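Local coordinates for protein sorbitol-6-phosphate dehydrogenase (Erwinia amylovora CFBP1430, PDB 5O3Z) that catalyses the oxidation of D-sorbitol 6-phosphate to D-fructose 6-phosphate with NAD+ as acceptor, as a member of the short-chain dehydrogenase/reductase family, at residues A34-N39 with F62-T67; T67-V72 with Y120-R125; R85-V90 with D134-R139. All coordinates share one frame; numbering follows the deposited sequence.

Contact 1 of 3, residues A34-N39 with F62-T67; sequences AVADLN and FKVDAT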
ATOM      1  N   ALA A  34     -21.382  26.414  -7.060  1.00 28.04           N
ATOM      2  CA  ALA A  34     -22.715  25.845  -6.815  1.00 28.24           C
ATOM      3  C   ALA A  34     -22.689  25.175  -5.432  1.00 27.62           C
ATOM      4  O   ALA A  34     -22.028  24.136  -5.268  1.00 26.89           O
ATOM      5  CB  ALA A  34     -23.061  24.865  -7.913  1.00 28.13           C
ATOM      6  N   VAL A  35     -23.307  25.818  -4.438  1.00 25.56           N
ATOM      7  CA  VAL A  35     -23.438  25.319  -3.044  1.00 24.88           C
ATOM      8  C   VAL A  35     -24.659  24.368  -2.971  1.00 29.01           C
ATOM      9  O   VAL A  35     -25.842  24.865  -3.009  1.00 27.82           O
ATOM     10  CB  VAL A  35     -23.584  26.461  -2.028  1.00 25.37           C
ATOM     11  CG1 VAL A  35     -23.573  25.990  -0.575  1.00 24.46           C
ATOM     12  CG2 VAL A  35     -22.487  27.509  -2.278  1.00 26.91           C
ATOM     13  N   ALA A  36     -24.385  23.043  -2.895  1.00 25.44           N
ATOM     14  CA  ALA A  36     -25.436  22.002  -2.912  1.00 27.45           C
ATOM     15  C   ALA A  36     -25.550  21.369  -1.524  1.00 28.54           C
ATOM     16  O   ALA A  36     -24.547  20.928  -0.924  1.00 27.47           O
ATOM     17  CB  ALA A  36     -25.168  20.988  -4.003  1.00 29.21           C
ATOM     18  N   ASP A  37     -26.753  21.337  -0.953  1.00 28.52           N
ATOM     19  CA  ASP A  37     -26.879  20.787   0.373  1.00 30.60           C
ATOM     20  C   ASP A  37     -28.291  20.269   0.726  1.00 32.82           C
ATOM     21  O   ASP A  37     -29.303  20.698   0.155  1.00 33.86           O
ATOM     22  CB  ASP A  37     -26.415  21.852   1.372  1.00 31.15           C
ATOM     23  CG  ASP A  37     -25.974  21.284   2.678  1.00 35.40           C
ATOM     24  OD1 ASP A  37     -26.882  21.165   3.558  1.00 37.10           O
ATOM     25  OD2 ASP A  37     -24.714  20.976   2.839  1.00 40.19           O
ATOM     26  N   LEU A  38     -28.358  19.348   1.673  1.00 33.34           N
ATOM     27  CA  LEU A  38     -29.668  18.792   2.096  1.00 36.68           C
ATOM     28  C   LEU A  38     -30.498  19.970   2.658  1.00 38.26           C
ATOM     29  O   LEU A  38     -31.703  20.041   2.409  1.00 36.72           O
ATOM     30  CB  LEU A  38     -29.509  17.661   3.115  1.00 37.65           C
ATOM     31  CG  LEU A  38     -30.651  16.683   3.505  1.00 36.21           C
ATOM     32  CD1 LEU A  38     -31.147  15.849   2.351  1.00 36.92           C
ATOM     33  CD2 LEU A  38     -30.166  15.719   4.592  1.00 38.76           C
ATOM     34  N   ASN A  39     -29.825  20.896   3.359  1.00 36.15           N
ATOM     35  CA  ASN A  39     -30.435  22.103   3.884  1.00 38.79           C
ATOM     36  C   ASN A  39     -30.325  23.265   2.915  1.00 38.32           C
ATOM     37  O   ASN A  39     -29.290  23.946   2.867  1.00 37.80           O
ATOM     38  CB  ASN A  39     -29.825  22.488   5.225  1.00 40.25           C
ATOM     39  CG  ASN A  39     -30.587  23.614   5.894  1.00 40.62           C
ATOM     40  OD1 ASN A  39     -31.070  24.521   5.254  1.00 38.00           O
ATOM     41  ND2 ASN A  39     -30.664  23.555   7.185  1.00 42.77           N
ATOM     42  N   PHE A  62     -28.304  25.285  -3.917  1.00 29.88           N
ATOM     43  CA  PHE A  62     -29.191  24.227  -4.461  1.00 31.79           C
ATOM     44  C   PHE A  62     -29.465  23.206  -3.373  1.00 30.84           C
ATOM     45  O   PHE A  62     -28.622  22.996  -2.528  1.00 30.62           O
ATOM     46  CB  PHE A  62     -28.542  23.492  -5.599  1.00 30.91           C
ATOM     47  CG  PHE A  62     -28.218  24.354  -6.775  1.00 30.78           C
ATOM     48  CD1 PHE A  62     -27.092  25.176  -6.739  1.00 32.08           C
ATOM     49  CD2 PHE A  62     -28.970  24.313  -7.937  1.00 31.19           C
ATOM     50  CE1 PHE A  62     -26.752  25.943  -7.814  1.00 31.64           C
ATOM     51  CE2 PHE A  62     -28.655  25.130  -9.010  1.00 29.79           C
ATOM     52  CZ  PHE A  62     -27.527  25.923  -8.960  1.00 31.49           C
ATOM     53  N   LYS A  63     -30.678  22.624  -3.375  1.00 29.90           N
ATOM     54  CA  LYS A  63     -31.031  21.528  -2.514  1.00 30.37           C
ATOM     55  C   LYS A  63     -30.604  20.231  -3.193  1.00 30.74           C
ATOM     56  O   LYS A  63     -30.801  20.033  -4.389  1.00 26.68           O
ATOM     57  CB  LYS A  63     -32.552  21.492  -2.280  1.00 33.06           C
ATOM     58  CG  LYS A  63     -32.973  20.872  -0.956  1.00 35.39           C
ATOM     59  CD  LYS A  63     -33.396  19.424  -1.112  1.00 39.08           C
ATOM     60  CE  LYS A  63     -34.265  18.954   0.062  1.00 40.80           C
ATOM     61  NZ  LYS A  63     -33.450  18.347   1.165  1.00 40.82           N
ATOM     62  N   VAL A  64     -29.991  19.350  -2.419  1.00 32.43           N
ATOM     63  CA  VAL A  64     -29.781  17.959  -2.922  1.00 33.76           C
ATOM     64  C   VAL A  64     -29.710  16.940  -1.768  1.00 33.06           C
ATOM     65  O   VAL A  64     -29.237  17.235  -0.668  1.00 30.43           O
ATOM     66  CB  VAL A  64     -28.555  17.814  -3.863  1.00 32.77           C
ATOM     67  CG1 VAL A  64     -27.236  18.009  -3.087  1.00 35.69           C
ATOM     68  CG2 VAL A  64     -28.599  16.460  -4.561  1.00 33.65           C
ATOM     69  N   ASP A  65     -30.286  15.759  -2.056  1.00 31.31           N
ATOM     70  CA  ASP A  65     -30.163  14.595  -1.222  1.00 31.01           C
ATOM     71  C   ASP A  65     -29.292  13.722  -2.057  1.00 29.44           C
ATOM     72  O   ASP A  65     -29.769  13.149  -3.075  1.00 26.25           O
ATOM     73  CB  ASP A  65     -31.552  13.945  -0.984  1.00 32.34           C
ATOM     74  CG  ASP A  65     -31.459  12.592  -0.281  1.00 34.66           C
ATOM     75  OD1 ASP A  65     -30.369  12.183   0.179  1.00 33.29           O
ATOM     76  OD2 ASP A  65     -32.488  11.934  -0.140  1.00 34.73           O
ATOM     77  N   ALA A  66     -28.009  13.643  -1.698  1.00 26.91           N
ATOM     78  CA  ALA A  66     -27.090  12.938  -2.588  1.00 28.24           C
ATOM     79  C   ALA A  66     -27.402  11.421  -2.650  1.00 25.74           C
ATOM     80  O   ALA A  66     -27.037  10.784  -3.600  1.00 28.53           O
ATOM     81  CB  ALA A  66     -25.604  13.203  -2.257  1.00 28.34           C
ATOM     82  N   THR A  67     -28.159  10.901  -1.710  1.00 27.06           N
ATOM     83  CA  THR A  67     -28.499   9.476  -1.669  1.00 28.15           C
ATOM     84  C   THR A  67     -29.665   9.151  -2.595  1.00 29.17           C
ATOM     85  O   THR A  67     -29.943   7.977  -2.843  1.00 27.26           O
ATOM     86  CB  THR A  67     -28.888   9.013  -0.237  1.00 29.96           C
ATOM     87  OG1 THR A  67     -30.135   9.577   0.124  1.00 32.54           O
ATOM     88  CG2 THR A  67     -27.846   9.426   0.835  1.00 32.20           C
TER
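A36 pairs with F62 and D37 with K63 where the two parallel strands of a Rossmann-fold beta-alpha-beta unit, 32-37 and 59-63 joined by helix 40-54, reach their C-terminal ends. The ladder runs F62 N to V35 O (2.7 Å), D37 N to F62 O (3.0 Å) and V64 N to D37 O (3.0 Å), the last donor above the D37 carbonyl plane. From the end of strand 59-63 the K63 side chain, bent at chi2 (-99°, which turns CD) and again at chi4, runs alongside L38, and its NZ donates to L38 O at 2.7 Å on an in-plane lone pair. L38 CD1 rests 3.6 Å from the same K63 NZ and reaches on to D65 CB. On the A36 and F62 face, A36 CB meets V64 CG1 at 3.7 Å, and A34 CB meets F62 CE1. D37 OD1 takes N39 N in an Asx turn, while OD2 accepts from G15 N. An acid at this place in NAD-dependent relatives commonly meets the adenosine ribose, a role D37 may share. Helix 69-83 covers the A36, F62 and V64 face through S71, L75 and A78; helix 40-54 packs on V35 from the other face, and strand 8-12 pairs with strand 32-37.

Contact 2 of 3, residues T67-V72 with Y120-R125; sequences TDEASV and YFLCSR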
ATOM      1  N   THR A  67     -28.159  10.901  -1.710  1.00 27.06           N
ATOM      2  CA  THR A  67     -28.499   9.476  -1.669  1.00 28.15           C
ATOM      3  C   THR A  67     -29.665   9.151  -2.595  1.00 29.17           C
ATOM      4  O   THR A  67     -29.943   7.977  -2.843  1.00 27.26           O
ATOM      5  CB  THR A  67     -28.888   9.013  -0.237  1.00 29.96           C
ATOM      6  OG1 THR A  67     -30.135   9.577   0.124  1.00 32.54           O
ATOM      7  CG2 THR A  67     -27.846   9.426   0.835  1.00 32.20           C
ATOM      8  N   ASP A  68     -30.314  10.178  -3.162  1.00 29.15           N
ATOM      9  CA  ASP A  68     -31.508   9.999  -4.047  1.00 30.59           C
ATOM     10  C   ASP A  68     -31.184  10.324  -5.489  1.00 28.29           C
ATOM     11  O   ASP A  68     -30.818  11.437  -5.782  1.00 29.28           O
ATOM     12  CB  ASP A  68     -32.651  10.869  -3.492  1.00 32.78           C
ATOM     13  CG  ASP A  68     -33.931  10.823  -4.358  1.00 35.96           C
ATOM     14  OD1 ASP A  68     -34.012  11.492  -5.423  1.00 37.62           O
ATOM     15  OD2 ASP A  68     -34.871  10.145  -3.920  1.00 38.42           O
ATOM     16  N   GLU A  69     -31.363   9.368  -6.414  1.00 28.86           N
ATOM     17  CA  GLU A  69     -31.032   9.535  -7.826  1.00 27.76           C
ATOM     18  C   GLU A  69     -31.790  10.672  -8.559  1.00 30.11           C
ATOM     19  O   GLU A  69     -31.230  11.373  -9.409  1.00 27.56           O
ATOM     20  CB  GLU A  69     -31.284   8.222  -8.572  1.00 31.03           C
ATOM     21  CG  GLU A  69     -30.956   8.246 -10.045  1.00 30.77           C
ATOM     22  CD  GLU A  69     -31.034   6.860 -10.703  1.00 32.87           C
ATOM     23  OE1 GLU A  69     -31.921   6.063 -10.314  1.00 38.60           O
ATOM     24  OE2 GLU A  69     -30.243   6.594 -11.632  1.00 31.56           O
ATOM     25  N   ALA A  70     -33.064  10.848  -8.219  1.00 28.88           N
ATOM     26  CA  ALA A  70     -33.871  11.907  -8.859  1.00 31.13           C
ATOM     27  C   ALA A  70     -33.409  13.310  -8.387  1.00 28.24           C
ATOM     28  O   ALA A  70     -33.366  14.240  -9.136  1.00 29.78           O
ATOM     29  CB  ALA A  70     -35.335  11.701  -8.495  1.00 30.96           C
ATOM     30  N   SER A  71     -33.124  13.435  -7.111  1.00 28.99           N
ATOM     31  CA  SER A  71     -32.599  14.655  -6.562  1.00 27.09           C
ATOM     32  C   SER A  71     -31.198  15.018  -7.118  1.00 30.70           C
ATOM     33  O   SER A  71     -30.922  16.177  -7.486  1.00 29.18           O
ATOM     34  CB  SER A  71     -32.633  14.537  -5.033  1.00 27.02           C
ATOM     35  OG  SER A  71     -31.963  15.608  -4.419  1.00 27.28           O
ATOM     36  N   VAL A  72     -30.303  14.028  -7.281  1.00 29.96           N
ATOM     37  CA  VAL A  72     -29.003  14.310  -7.949  1.00 27.74           C
ATOM     38  C   VAL A  72     -29.154  14.667  -9.411  1.00 28.06           C
ATOM     39  O   VAL A  72     -28.509  15.591  -9.909  1.00 27.35           O
ATOM     40  CB  VAL A  72     -27.987  13.095  -7.772  1.00 26.47           C
ATOM     41  CG1 VAL A  72     -26.625  13.433  -8.393  1.00 28.00           C
ATOM     42  CG2 VAL A  72     -27.857  12.744  -6.296  1.00 27.20           C
ATOM     43  N   TYR A 120     -21.563   9.433  -3.709  1.00 22.53           N
ATOM     44  CA  TYR A 120     -20.372   9.779  -4.442  1.00 22.22           C
ATOM     45  C   TYR A 120     -20.465   9.254  -5.836  1.00 22.58           C
ATOM     46  O   TYR A 120     -20.092   9.941  -6.773  1.00 24.17           O
ATOM     47  CB  TYR A 120     -19.104   9.360  -3.671  1.00 23.09           C
ATOM     48  CG  TYR A 120     -17.758   9.547  -4.409  1.00 22.03           C
ATOM     49  CD1 TYR A 120     -17.514  10.627  -5.248  1.00 23.45           C
ATOM     50  CD2 TYR A 120     -16.686   8.704  -4.144  1.00 22.65           C
ATOM     51  CE1 TYR A 120     -16.286  10.793  -5.899  1.00 22.07           C
ATOM     52  CE2 TYR A 120     -15.447   8.844  -4.783  1.00 22.24           C
ATOM     53  CZ  TYR A 120     -15.248   9.913  -5.631  1.00 21.64           C
ATOM     54  OH  TYR A 120     -14.063  10.104  -6.246  1.00 22.89           O
ATOM     55  N   PHE A 121     -21.000   8.037  -5.999  1.00 22.10           N
ATOM     56  CA  PHE A 121     -21.220   7.427  -7.307  1.00 20.75           C
ATOM     57  C   PHE A 121     -22.276   8.291  -8.079  1.00 20.38           C
ATOM     58  O   PHE A 121     -22.041   8.697  -9.186  1.00 19.74           O
ATOM     59  CB  PHE A 121     -21.660   5.948  -7.086  1.00 20.52           C
ATOM     60  CG  PHE A 121     -22.366   5.336  -8.219  1.00 20.98           C
ATOM     61  CD1 PHE A 121     -21.696   4.805  -9.264  1.00 21.76           C
ATOM     62  CD2 PHE A 121     -23.767   5.341  -8.251  1.00 22.00           C
ATOM     63  CE1 PHE A 121     -22.374   4.243 -10.335  1.00 23.12           C
ATOM     64  CE2 PHE A 121     -24.458   4.787  -9.286  1.00 21.95           C
ATOM     65  CZ  PHE A 121     -23.766   4.217 -10.340  1.00 23.22           C
ATOM     66  N   LEU A 122     -23.402   8.624  -7.454  1.00 21.99           N
ATOM     67  CA  LEU A 122     -24.386   9.395  -8.230  1.00 21.87           C
ATOM     68  C   LEU A 122     -23.880  10.740  -8.748  1.00 22.53           C
ATOM     69  O   LEU A 122     -23.989  11.031  -9.979  1.00 21.84           O
ATOM     70  CB  LEU A 122     -25.652   9.538  -7.489  1.00 23.11           C
ATOM     71  CG  LEU A 122     -26.353   8.199  -7.367  1.00 24.74           C
ATOM     72  CD1 LEU A 122     -27.343   8.366  -6.239  1.00 25.07           C
ATOM     73  CD2 LEU A 122     -26.947   7.832  -8.719  1.00 27.16           C
ATOM     74  N   CYS A 123     -23.303  11.512  -7.850  1.00 22.88           N
ATOM     75  CA  CYS A 123     -22.661  12.793  -8.182  1.00 25.64           C
ATOM     76  C   CYS A 123     -21.573  12.707  -9.197  1.00 24.48           C
ATOM     77  O   CYS A 123     -21.541  13.518 -10.125  1.00 25.83           O
ATOM     78  CB  CYS A 123     -22.238  13.558  -6.915  1.00 26.84           C
ATOM     79  SG  CYS A 123     -23.734  13.949  -5.941  1.00 32.44           S
ATOM     80  N   SER A 124     -20.696  11.712  -9.121  1.00 24.24           N
ATOM     81  CA  SER A 124     -19.662  11.546 -10.141  1.00 23.81           C
ATOM     82  C   SER A 124     -20.226  11.214 -11.548  1.00 25.23           C
ATOM     83  O   SER A 124     -19.746  11.726 -12.623  1.00 25.14           O
ATOM     84  CB  SER A 124     -18.721  10.412  -9.669  1.00 22.58           C
ATOM     85  OG  SER A 124     -18.090  10.851  -8.479  1.00 22.29           O
ATOM     86  N   ARG A 125     -21.209  10.323 -11.528  1.00 25.54           N
ATOM     87  CA  ARG A 125     -21.904   9.937 -12.750  1.00 26.38           C
ATOM     88  C   ARG A 125     -22.469  11.135 -13.485  1.00 26.64           C
ATOM     89  O   ARG A 125     -22.214  11.307 -14.677  1.00 32.50           O
ATOM     90  CB  ARG A 125     -23.063   8.946 -12.494  1.00 28.30           C
ATOM     91  CG  ARG A 125     -23.580   8.344 -13.813  1.00 30.56           C
ATOM     92  CD  ARG A 125     -24.588   7.246 -13.600  1.00 30.58           C
ATOM     93  NE  ARG A 125     -25.846   7.777 -13.071  1.00 31.72           N
ATOM     94  CZ  ARG A 125     -26.825   7.035 -12.560  1.00 31.24           C
ATOM     95  NH1 ARG A 125     -26.696   5.699 -12.445  1.00 31.98           N
ATOM     96  NH2 ARG A 125     -27.923   7.630 -12.135  1.00 29.29           N
TER
HETATM   97  O   HOH W   1     -29.624   4.375 -12.483  1.00 30.81           O
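E69 and R125 join two helices by a salt bridge beside an apolar seam of V72, L122 and C123. The contact lies where the first turn of helix 69-83 meets the middle of helix 106-133, both on one side of the parallel sheet. R125 NH2 donates to E69 OE2 at 2.6 Å with an N-H...O angle of 154°. The oxygen sits nearly in the guanidinium plane and is approached on its anti side, the two flat groups being turned 34° apart. Water 1 spans the pair, donating to E69 OE2 and accepting from R125 NH1. E73 OE2 lies close to E69 OE2 and forms a weak, long ion pair with R125 NH2, so the arginine probably eases the repulsion between the two acids. L122 CD2 lies 3.5 Å over one face of the guanidinium, toward its rim. In that seam V72 points at the second helix and crosses L122 obliquely: CG1, anti to the backbone N (chi1 -177°), touches C123 SG at 3.8 Å, and CG2 meets L122 CB at 4.1 Å. L122 CD1 reaches the helix start, 4.1 Å from E69 N. That start is fixed by D68 as N-cap, its OD1 accepting from S71 N at 2.7 Å. A second subunit closes the outer side: its F104 O accepts from R125 NH1, its L106 packs on E69 and L122, and its F109 ring stacks on F121. Helix 106-133 thus serves both its own Rossmann domain and a subunit interface, an arrangement typical of SDR oligomers, in which this long helix commonly contributes to a four-helix bundle between paired subunits.

Contact 3 of 3, residues R85-V90 with D134-R139; sequences RADLLV and DGIKGR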
ATOM      1  N   ARG A  85     -22.047  25.091 -17.299  1.00 33.99           N
ATOM      2  CA  ARG A  85     -20.924  24.129 -17.318  1.00 32.71           C
ATOM      3  C   ARG A  85     -20.607  23.661 -15.899  1.00 31.32           C
ATOM      4  O   ARG A  85     -21.159  24.164 -14.904  1.00 26.48           O
ATOM      5  CB  ARG A  85     -19.695  24.813 -17.907  1.00 34.97           C
ATOM      6  CG  ARG A  85     -19.349  26.064 -17.091  1.00 37.46           C
ATOM      7  CD  ARG A  85     -18.196  26.798 -17.647  1.00 41.62           C
ATOM      8  NE  ARG A  85     -17.099  25.871 -17.873  1.00 44.02           N
ATOM      9  CZ  ARG A  85     -16.045  26.125 -18.614  1.00 48.56           C
ATOM     10  NH1 ARG A  85     -15.897  27.304 -19.192  1.00 56.30           N
ATOM     11  NH2 ARG A  85     -15.122  25.194 -18.758  1.00 51.38           N
ATOM     12  N   ALA A  86     -19.714  22.678 -15.809  1.00 32.00           N
ATOM     13  CA  ALA A  86     -19.197  22.201 -14.512  1.00 30.14           C
ATOM     14  C   ALA A  86     -17.768  21.663 -14.714  1.00 30.07           C
ATOM     15  O   ALA A  86     -17.485  20.963 -15.693  1.00 31.01           O
ATOM     16  CB  ALA A  86     -20.077  21.129 -13.945  1.00 33.34           C
ATOM     17  N   ASP A  87     -16.874  22.136 -13.866  1.00 29.65           N
ATOM     18  CA  ASP A  87     -15.398  21.921 -14.019  1.00 31.74           C
ATOM     19  C   ASP A  87     -14.775  21.049 -12.892  1.00 27.75           C
ATOM     20  O   ASP A  87     -13.844  20.285 -13.153  1.00 30.25           O
ATOM     21  CB  ASP A  87     -14.687  23.265 -14.096  1.00 32.30           C
ATOM     22  CG  ASP A  87     -15.081  24.062 -15.339  1.00 32.93           C
ATOM     23  OD1 ASP A  87     -14.461  23.844 -16.418  1.00 31.14           O
ATOM     24  OD2 ASP A  87     -16.059  24.823 -15.244  1.00 33.19           O
ATOM     25  N   LEU A  88     -15.303  21.216 -11.688  1.00 27.25           N
ATOM     26  CA  LEU A  88     -14.849  20.587 -10.459  1.00 25.87           C
ATOM     27  C   LEU A  88     -16.056  20.075  -9.685  1.00 25.87           C
ATOM     28  O   LEU A  88     -16.933  20.909  -9.311  1.00 28.31           O
ATOM     29  CB  LEU A  88     -14.088  21.582  -9.594  1.00 25.51           C
ATOM     30  CG  LEU A  88     -13.723  21.151  -8.162  1.00 25.19           C
ATOM     31  CD1 LEU A  88     -12.808  19.954  -8.244  1.00 23.73           C
ATOM     32  CD2 LEU A  88     -13.029  22.274  -7.392  1.00 25.42           C
ATOM     33  N   LEU A  89     -16.104  18.776  -9.369  1.00 24.48           N
ATOM     34  CA  LEU A  89     -17.028  18.266  -8.329  1.00 24.63           C
ATOM     35  C   LEU A  89     -16.278  18.028  -7.024  1.00 24.82           C
ATOM     36  O   LEU A  89     -15.277  17.283  -7.047  1.00 22.88           O
ATOM     37  CB  LEU A  89     -17.710  16.959  -8.787  1.00 24.06           C
ATOM     38  CG  LEU A  89     -18.574  16.160  -7.764  1.00 23.52           C
ATOM     39  CD1 LEU A  89     -19.853  16.987  -7.443  1.00 26.17           C
ATOM     40  CD2 LEU A  89     -18.959  14.786  -8.310  1.00 23.07           C
ATOM     41  N   VAL A  90     -16.716  18.646  -5.922  1.00 22.85           N
ATOM     42  CA  VAL A  90     -16.273  18.306  -4.616  1.00 24.79           C
ATOM     43  C   VAL A  90     -17.375  17.578  -3.862  1.00 25.40           C
ATOM     44  O   VAL A  90     -18.463  18.137  -3.625  1.00 25.48           O
ATOM     45  CB  VAL A  90     -15.770  19.524  -3.833  1.00 24.29           C
ATOM     46  CG1 VAL A  90     -15.215  19.123  -2.485  1.00 25.94           C
ATOM     47  CG2 VAL A  90     -14.721  20.253  -4.636  1.00 24.52           C
ATOM     48  N   ASP A 134     -19.430  18.851 -22.718  1.00 37.95           N
ATOM     49  CA  ASP A 134     -18.787  20.135 -23.037  1.00 38.84           C
ATOM     50  C   ASP A 134     -17.302  20.086 -23.259  1.00 37.36           C
ATOM     51  O   ASP A 134     -16.673  21.128 -23.277  1.00 41.52           O
ATOM     52  CB  ASP A 134     -19.018  21.129 -21.885  1.00 39.03           C
ATOM     53  CG  ASP A 134     -20.449  21.623 -21.823  1.00 42.77           C
ATOM     54  OD1 ASP A 134     -21.170  21.305 -22.799  1.00 44.52           O
ATOM     55  OD2 ASP A 134     -20.837  22.306 -20.818  1.00 39.59           O
ATOM     56  N   GLY A 135     -16.712  18.911 -23.385  1.00 38.45           N
ATOM     57  CA  GLY A 135     -15.239  18.804 -23.549  1.00 35.43           C
ATOM     58  C   GLY A 135     -14.307  19.382 -22.479  1.00 33.24           C
ATOM     59  O   GLY A 135     -13.227  19.866 -22.791  1.00 35.31           O
ATOM     60  N   ILE A 136     -14.708  19.348 -21.215  1.00 32.56           N
ATOM     61  CA  ILE A 136     -13.966  19.942 -20.112  1.00 33.69           C
ATOM     62  C   ILE A 136     -12.988  18.867 -19.496  1.00 35.46           C
ATOM     63  O   ILE A 136     -13.344  17.673 -19.334  1.00 36.83           O
ATOM     64  CB  ILE A 136     -14.959  20.508 -19.047  1.00 30.10           C
ATOM     65  CG1 ILE A 136     -15.621  21.763 -19.606  1.00 31.97           C
ATOM     66  CG2 ILE A 136     -14.245  20.882 -17.779  1.00 31.39           C
ATOM     67  CD1 ILE A 136     -16.899  22.151 -18.923  1.00 30.37           C
ATOM     68  N   LYS A 137     -11.769  19.303 -19.187  1.00 35.27           N
ATOM     69  CA  LYS A 137     -10.790  18.447 -18.574  1.00 37.19           C
ATOM     70  C   LYS A 137     -10.977  18.667 -17.123  1.00 34.56           C
ATOM     71  O   LYS A 137     -10.240  19.456 -16.488  1.00 31.64           O
ATOM     72  CB  LYS A 137      -9.388  18.864 -18.949  1.00 39.61           C
ATOM     73  CG  LYS A 137      -9.046  18.723 -20.417  1.00 45.20           C
ATOM     74  CD  LYS A 137      -7.768  19.541 -20.655  1.00 47.45           C
ATOM     75  CE  LYS A 137      -7.528  19.834 -22.116  1.00 50.99           C
ATOM     76  NZ  LYS A 137      -7.810  18.654 -22.976  1.00 55.15           N
ATOM     77  N   GLY A 138     -11.982  17.985 -16.587  1.00 31.44           N
ATOM     78  CA  GLY A 138     -12.518  18.305 -15.262  1.00 29.32           C
ATOM     79  C   GLY A 138     -11.789  17.611 -14.124  1.00 26.86           C
ATOM     80  O   GLY A 138     -10.845  16.916 -14.342  1.00 24.65           O
ATOM     81  N   ARG A 139     -12.226  17.910 -12.906  1.00 26.36           N
ATOM     82  CA  ARG A 139     -11.726  17.367 -11.681  1.00 26.07           C
ATOM     83  C   ARG A 139     -12.882  16.836 -10.808  1.00 26.55           C
ATOM     84  O   ARG A 139     -13.967  17.442 -10.744  1.00 23.91           O
ATOM     85  CB  ARG A 139     -11.070  18.472 -10.964  1.00 26.87           C
ATOM     86  CG  ARG A 139      -9.962  19.112 -11.760  1.00 28.78           C
ATOM     87  CD  ARG A 139      -8.784  18.190 -11.823  1.00 28.18           C
ATOM     88  NE  ARG A 139      -7.596  18.741 -12.398  1.00 26.69           N
ATOM     89  CZ  ARG A 139      -7.186  18.583 -13.645  1.00 28.43           C
ATOM     90  NH1 ARG A 139      -7.922  17.967 -14.563  1.00 28.01           N
ATOM     91  NH2 ARG A 139      -5.991  19.104 -14.009  1.00 31.10           N
TER
HETATM   92  O   HOH W   2     -19.992  21.263 -18.055  1.00 54.55           O
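I136, R139 and D87 carry most of this contact, in which the loop after helix 106-133 comes alongside the entry of strand 88-91. I136 crosses both R85 and D87 at about a right angle. Its CG2 lies 3.3 Å from D87 OD1, whereas CD1 reaches further and touches A86 O and, at 3.5 Å, R85 NH2. The methyls thus sit against a polar pair: R85 NH2 and D87 OD1 form a salt bridge at 2.8 Å, though the hydrogen bond within it is weak because it is strongly bent (124°). The other carboxylate oxygen, D87 OD2, accepts from V8 N, so each carboxylate oxygen has a partner, the one on OD1 being weak. Main-chain pairing follows: R139 N donates to D87 O and L89 N to R139 O, both at 2.9 Å, making L88 and R139 a parallel bridge whose side chains share one face. L88 CD1 packs on R139 CB at 3.6 Å. Beyond CB, R139 turns at chi2 (-72°), which places CD, and its guanidinium heads away from the strand. There NH1 donates to its own neighbour G138 O from above the carbonyl plane, NH2 to S243 O, and NE weakly to Y241 O. At the far end water 2 accepts from A86 N (2.7 Å) and lies by D134 OD2. G135, at positive phi, ends helix 106-133 in a Schellman motif and turns the chain toward the sheet. Strand 8-12 flanks strand 88-91 on the side away from strand 139-145; helix 106-133 covers L89 through C123, S124 and F127, and helix 17-28 covers L88 and V90 from the other face.

Contacts 1 and 2 share T67 and have centres 10 Å apart: S71 OG of contact 2 lies 2.9 Å from D65 N of contact 1, a probable hydrogen bond tying the strand exit to the next helix. Contacts 2 and 3 meet where L89 CD2 packs 3.4 Å from C123 O; their centres are 16 Å apart. Contacts 1 and 3 do not touch (nearest atoms about 7 Å, centres 18 Å), though both belong to the same sheet. Contact 1 closes strand ends on the C-terminal edge, where Rossmann folds bind the dinucleotide, whereas contact 3 lies at strand beginnings on the opposite edge. Contact 2 covers one face between them.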